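Local structure of avidin-related protein 4/5 (Gallus gallus, 2OF8) at residues 38-41 with 42-45; 101-104 with 105-108. The protein probably binds biotin with high affinity, as avidins do, and here holds the 4-nitroanilide of biotin in its pocket. The protein carries 2 engineered substitutions. All coordinates share one frame; numbering follows the deposited sequence.

Contact 1: 38-41 with 42-45. Engineered in segment 38-41: Ala39 (natural residue Asp). With BNI (5-(2-oxo-hexahydro-thieno[3,4-D]imidazol-6-yl)-pentanoic acid (4-nitro-phenyl)-amide), chain C.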
loop_
_atom_site.group_PDB
_atom_site.type_symbol
_atom_site.label_atom_id
_atom_site.label_comp_id
_atom_site.label_asym_id
_atom_site.label_seq_id
_atom_site.Cartn_x
_atom_site.Cartn_y
_atom_site.Cartn_z
ATOM N N ALA A 38 8.577 -11.264 13.372
ATOM C CA ALA A 38 7.889 -12.162 12.458
ATOM C C ALA A 38 6.595 -12.593 13.127
ATOM O O ALA A 38 6.399 -12.374 14.323
ATOM C CB ALA A 38 8.729 -13.387 12.153
ATOM N N ALA A 39 5.724 -13.250 12.377
ATOM C CA ALA A 39 4.530 -13.860 12.959
ATOM C C ALA A 39 4.908 -14.853 14.062
ATOM O O ALA A 39 4.246 -14.918 15.102
ATOM C CB ALA A 39 3.724 -14.561 11.882
ATOM N N ASN A 40 5.969 -15.621 13.824
ATOM C CA ASN A 40 6.468 -16.611 14.774
ATOM C C ASN A 40 7.952 -16.346 14.966
ATOM O O ASN A 40 8.787 -16.953 14.294
ATOM C CB ASN A 40 6.235 -18.028 14.250
ATOM C CG ASN A 40 4.773 -18.313 13.991
ATOM O OD1 ASN A 40 3.945 -18.249 14.901
ATOM N ND2 ASN A 40 4.442 -18.610 12.743
ATOM N N PRO A 41 8.291 -15.415 15.854
ATOM C CA PRO A 41 9.686 -14.982 15.985
ATOM C C PRO A 41 10.653 -16.091 16.435
ATOM O O PRO A 41 11.841 -16.024 16.122
ATOM C CB PRO A 41 9.614 -13.835 17.000
ATOM C CG PRO A 41 8.332 -14.026 17.726
ATOM C CD PRO A 41 7.396 -14.689 16.774
ATOM N N GLY A 42 10.154 -17.105 17.140
ATOM C CA GLY A 42 10.973 -18.241 17.522
ATOM C C GLY A 42 11.564 -18.984 16.334
ATOM O O GLY A 42 12.573 -19.677 16.473
ATOM N N ASN A 43 10.939 -18.849 15.166
ATOM C CA ASN A 43 11.376 -19.535 13.954
ATOM C C ASN A 43 12.346 -18.741 13.078
ATOM O O ASN A 43 12.812 -19.256 12.067
ATOM C CB ASN A 43 10.160 -19.908 13.091
ATOM C CG ASN A 43 9.284 -20.966 13.727
ATOM O OD1 ASN A 43 9.714 -21.700 14.616
ATOM N ND2 ASN A 43 8.044 -21.058 13.259
ATOM N N ILE A 44 12.641 -17.492 13.428
ATOM C CA ILE A 44 13.383 -16.627 12.509
ATOM C C ILE A 44 14.776 -17.180 12.221
ATOM O O ILE A 44 15.509 -17.558 13.136
ATOM C CB ILE A 44 13.508 -15.193 13.058
ATOM C CG1 ILE A 44 12.141 -14.504 13.072
ATOM C CG2 ILE A 44 14.487 -14.380 12.211
ATOM C CD1 ILE A 44 12.080 -13.272 13.943
ATOM N N THR A 45 15.116 -17.220 10.939
ATOM C CA THR A 45 16.466 -17.533 10.487
ATOM C C THR A 45 16.894 -16.512 9.436
ATOM O O THR A 45 16.057 -15.894 8.757
ATOM C CB THR A 45 16.560 -18.939 9.877
ATOM O OG1 THR A 45 15.656 -19.031 8.763
ATOM C CG2 THR A 45 16.147 -20.011 10.898
HETATM C C1 BNI C . 6.760 -13.158 8.431
HETATM C C10 BNI C . 8.167 -13.219 7.821
HETATM C C9 BNI C . 9.064 -12.086 8.307
HETATM C C8 BNI C . 8.539 -10.726 7.868
HETATM C C7 BNI C . 9.270 -9.595 8.561
HETATM C C2 BNI C . 8.708 -8.197 8.108
HETATM C C6 BNI C . 8.567 -6.084 6.713
HETATM C C4 BNI C . 9.173 -6.998 8.985
HETATM C C5 BNI C . 9.012 -5.723 8.136
HETATM C C3 BNI C . 11.192 -5.899 8.862
HETATM O O2 BNI C . 6.585 -12.869 9.611
HETATM O O3 BNI C . 12.406 -5.616 9.038
HETATM N N1 BNI C . 10.332 -5.145 8.179
HETATM N N2 BNI C . 10.586 -6.989 9.318
HETATM S S1 BNI C . 9.265 -7.740 6.427
HETATM N N17 BNI C . 5.700 -13.359 7.646
HETATM C C18 BNI C . 4.357 -13.408 7.916
HETATM C C20 BNI C . 3.542 -14.453 7.384
HETATM C C21 BNI C . 2.133 -14.478 7.675
HETATM C C22 BNI C . 1.542 -13.448 8.523
HETATM C C23 BNI C . 2.361 -12.402 9.059
HETATM C C24 BNI C . 3.756 -12.374 8.769
HETATM N N25 BNI C . 0.060 -13.504 8.821
HETATM O O26 BNI C . -0.633 -14.370 8.370
HETATM O O27 BNI C . -0.467 -12.682 9.511
#
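Ile44 packs back on Ala38 and Pro41 in a local contact round a 3-10 turn, within the loop that joins strand 28-34 to strand 47-53 of the avidin barrel. The loop lies at the mouth of the ligand pocket. Two backbone hydrogen bonds make the turn. Asn43 N donates to Asn40 O at 3.0 Å, and Ile44 N donates to Pro41 O at 3.2 Å. The second is the straighter at the hydrogen, 169°. The ring of Pro41 restricts its phi to a range that suits the turn.

Ile44 supplies the apolar side. Its CG1 lies anti to the carbonyl carbon (chi1 -68°), which points it back at Ala38 CB and the carbonyl of Pro41. CG1 meets Ala38 CB at 3.7 Å. The extended tip carries CD1 on to Pro41, where it lies 3.6 Å from Pro41 CA and 4.0 Å from Pro41 CB. With an alanine here, a gap would probably open between Ala38 CB and the flank of Pro41, and the turn would be left to its two backbone bonds. On another side of the turn, ND2 of Asn43 rests 3.7 Å from CB of Asn40. This is a van der Waals touch.

The start of the segment, Ala38 and Ala39, meets the biotin nitroanilide. Ala39 N donates to its amide oxygen O2 at 2.9 Å, with an angle of 158° at the hydrogen. CB of Ala39, an engineered residue, touches the nitrophenyl ring near C23 and C24. Phe70 also packs on Ala38. Tyr33, Ser16, Thr35, Asn12, Ser73 and Asn116 are hydrogen-bonded to the ligand as well. The loop thus offers a backbone N-H to the amide carbonyl, which would probably polarise that C=O.

Contact 2: 101-104 with 105-108. With BNI (5-(2-oxo-hexahydro-thieno[3,4-D]imidazol-6-yl)-pentanoic acid (4-nitro-phenyl)-amide), chain L; FMT (formic acid), chain J.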
loop_
_atom_site.group_PDB
_atom_site.type_symbol
_atom_site.label_atom_id
_atom_site.label_comp_id
_atom_site.label_asym_id
_atom_site.label_seq_id
_atom_site.Cartn_x
_atom_site.Cartn_y
_atom_site.Cartn_z
ATOM N N VAL A 101 -1.728 -18.070 1.172
ATOM C CA VAL A 101 -3.063 -18.534 1.521
ATOM C C VAL A 101 -3.423 -19.779 0.713
ATOM O O VAL A 101 -2.782 -20.103 -0.288
ATOM C CB VAL A 101 -4.132 -17.429 1.363
ATOM C CG1 VAL A 101 -3.859 -16.297 2.340
ATOM C CG2 VAL A 101 -4.213 -16.920 -0.074
ATOM N N ASN A 102 -4.456 -20.475 1.175
ATOM C CA ASN A 102 -4.789 -21.812 0.681
ATOM C C ASN A 102 -5.357 -21.825 -0.727
ATOM O O ASN A 102 -5.123 -22.761 -1.494
ATOM C CB ASN A 102 -5.787 -22.490 1.632
ATOM C CG ASN A 102 -5.170 -22.834 2.975
ATOM O OD1 ASN A 102 -3.946 -22.864 3.127
ATOM N ND2 ASN A 102 -6.020 -23.102 3.960
ATOM N N ASP A 103 -6.138 -20.809 -1.057
ATOM C CA ASP A 103 -6.704 -20.683 -2.393
ATOM C C ASP A 103 -7.082 -19.239 -2.669
ATOM O O ASP A 103 -6.988 -18.381 -1.785
ATOM C CB ASP A 103 -7.908 -21.619 -2.583
ATOM C CG ASP A 103 -9.038 -21.314 -1.640
ATOM O OD1 ASP A 103 -9.821 -20.385 -1.928
ATOM O OD2 ASP A 103 -9.222 -21.951 -0.585
ATOM N N ILE A 104 -7.523 -18.974 -3.889
ATOM C CA ILE A 104 -7.721 -17.611 -4.353
ATOM C C ILE A 104 -8.825 -16.860 -3.615
ATOM O O ILE A 104 -8.810 -15.635 -3.591
ATOM C CB ILE A 104 -7.950 -17.595 -5.887
ATOM C CG1 ILE A 104 -7.716 -16.192 -6.452
ATOM C CG2 ILE A 104 -9.344 -18.115 -6.248
ATOM C CD1 ILE A 104 -7.516 -16.178 -7.940
ATOM N N SER A 105 -9.763 -17.578 -2.993
ATOM C CA SER A 105 -10.825 -16.940 -2.210
ATOM C C SER A 105 -10.289 -16.176 -0.992
ATOM O O SER A 105 -10.971 -15.292 -0.471
ATOM C CB SER A 105 -11.888 -17.962 -1.779
ATOM O OG SER A 105 -11.458 -18.732 -0.679
ATOM N N TYR A 106 -9.080 -16.523 -0.548
ATOM C CA TYR A 106 -8.420 -15.843 0.564
ATOM C C TYR A 106 -7.392 -14.801 0.120
ATOM O O TYR A 106 -6.773 -14.149 0.953
ATOM C CB TYR A 106 -7.710 -16.870 1.439
ATOM C CG TYR A 106 -8.630 -17.872 2.085
ATOM C CD1 TYR A 106 -9.393 -17.526 3.195
ATOM C CD2 TYR A 106 -8.728 -19.174 1.602
ATOM C CE1 TYR A 106 -10.234 -18.446 3.802
ATOM C CE2 TYR A 106 -9.566 -20.104 2.208
ATOM C CZ TYR A 106 -10.314 -19.732 3.303
ATOM O OH TYR A 106 -11.151 -20.650 3.902
ATOM N N ASP A 107 -7.211 -14.642 -1.184
ATOM C CA ASP A 107 -6.177 -13.750 -1.712
ATOM C C ASP A 107 -6.280 -12.320 -1.170
ATOM O O ASP A 107 -5.257 -11.661 -0.940
ATOM C CB ASP A 107 -6.233 -13.734 -3.233
ATOM C CG ASP A 107 -5.200 -12.833 -3.823
ATOM O OD1 ASP A 107 -4.020 -13.233 -3.849
ATOM O OD2 ASP A 107 -5.497 -11.700 -4.252
ATOM N N TRP A 108 -7.505 -11.846 -0.964
ATOM C CA TRP A 108 -7.743 -10.468 -0.562
ATOM C C TRP A 108 -7.025 -10.081 0.724
ATOM O O TRP A 108 -6.687 -8.913 0.890
ATOM C CB TRP A 108 -9.249 -10.216 -0.399
ATOM C CG TRP A 108 -9.845 -10.963 0.746
ATOM C CD1 TRP A 108 -10.337 -12.235 0.722
ATOM C CD2 TRP A 108 -9.986 -10.504 2.093
ATOM N NE1 TRP A 108 -10.766 -12.598 1.974
ATOM C CE2 TRP A 108 -10.565 -11.555 2.835
ATOM C CE3 TRP A 108 -9.670 -9.311 2.756
ATOM C CZ2 TRP A 108 -10.845 -11.444 4.196
ATOM C CZ3 TRP A 108 -9.941 -9.209 4.104
ATOM C CH2 TRP A 108 -10.525 -10.266 4.809
HETATM C C1 BNI L . -12.194 -8.066 8.950
HETATM C C10 BNI L . -13.309 -7.047 8.677
HETATM C C9 BNI L . -13.859 -7.119 7.256
HETATM C C8 BNI L . -12.796 -6.727 6.233
HETATM C C7 BNI L . -13.316 -6.935 4.829
HETATM C C2 BNI L . -12.290 -6.447 3.742
HETATM C C6 BNI L . -11.243 -4.815 2.101
HETATM C C4 BNI L . -12.587 -6.937 2.290
HETATM C C5 BNI L . -11.885 -5.957 1.333
HETATM C C3 BNI L . -14.142 -6.056 0.850
HETATM O O2 BNI L . -12.274 -9.202 8.492
HETATM O O3 BNI L . -15.241 -5.827 0.282
HETATM N N1 BNI L . -12.970 -5.519 0.495
HETATM N N2 BNI L . -13.986 -6.857 1.894
HETATM S S1 BNI L . -12.281 -4.628 3.592
HETATM N N17 BNI L . -11.113 -7.686 9.643
HETATM C C18 BNI L . -10.017 -8.335 10.140
HETATM C C20 BNI L . -9.517 -8.080 11.456
HETATM C C21 BNI L . -8.352 -8.791 11.929
HETATM C C22 BNI L . -7.680 -9.766 11.069
HETATM C C23 BNI L . -8.192 -10.011 9.748
HETATM C C24 BNI L . -9.335 -9.306 9.280
HETATM N N25 BNI L . -6.455 -10.506 11.572
HETATM O O26 BNI L . -6.014 -10.317 12.674
HETATM O O27 BNI L . -5.887 -11.310 10.890
HETATM C C FMT J . -6.515 -21.658 -5.678
HETATM O O1 FMT J . -7.531 -21.085 -6.082
HETATM O O2 FMT J . -6.392 -22.884 -5.660
HETATM O O HOH W 1 -9.764 -12.949 -2.648
#
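OD1 of Asp103 takes two hydrogen bonds from Ser105. The hydroxyl OG donates at 2.6 Å to Asp103 OD1 on the syn side of the carboxylate. The backbone N of Ser105 donates to the same Asp103 OD1 at 3.0 Å, from the anti side. OG of Ser105 also sits over one face of the Tyr106 ring, offset toward its rim. The other carboxylate oxygen, Asp103 OD2, lies 3.4 Å from Tyr106 CE2, at the ring edge and near its plane. The carboxylate and ring planes are 57° apart. With chi1 at 62°, CG of Asp103 stands between its own N and carbonyl carbon, which brings OD1 round to Ser105.

The bond from Ser105 N makes an Asx turn. It leads into a 3-10 segment in the loop between strands 89-98 and 111-120 of the avidin barrel. Tyr106 N donates to Asp103 O at 3.1 Å, and Asp107 N donates to Ile104 O at 3.1 Å. A water accepts from Trp108 N and donates to Ile104 O, which thus receives a second bond. Val101 CB packs on Tyr106 CB at 3.6 Å.

Farther out, OD1 of Asp107 forms a salt bridge with Arg98. Ile104 packs on Val90 of a second subunit. Trp108 leans on the biotin nitroanilide held by a third subunit, its CZ3 3.6 Å from ligand C2, and packs on Val37 of that subunit.

Contact 1 and contact 2 lie in different loops of the same eight-stranded antiparallel barrel. Contact 1 comes first along the chain, between strands 28-34 and 47-53. Contact 2 follows much later, between strands 89-98 and 111-120. Their centres are about 23 Å apart, and their nearest atoms about 12 Å, so they do not touch. Both use a short 3-10 turn, and both reach a biotin nitroanilide, though not the same one. Residues 38-45 serve the pocket of their own subunit. Residues 101-108 bring Trp108 to a pocket of another subunit. Each pocket is thus probably lined by its own barrel and by a neighbouring subunit, consistent with a role for the tetramer, as in avidin.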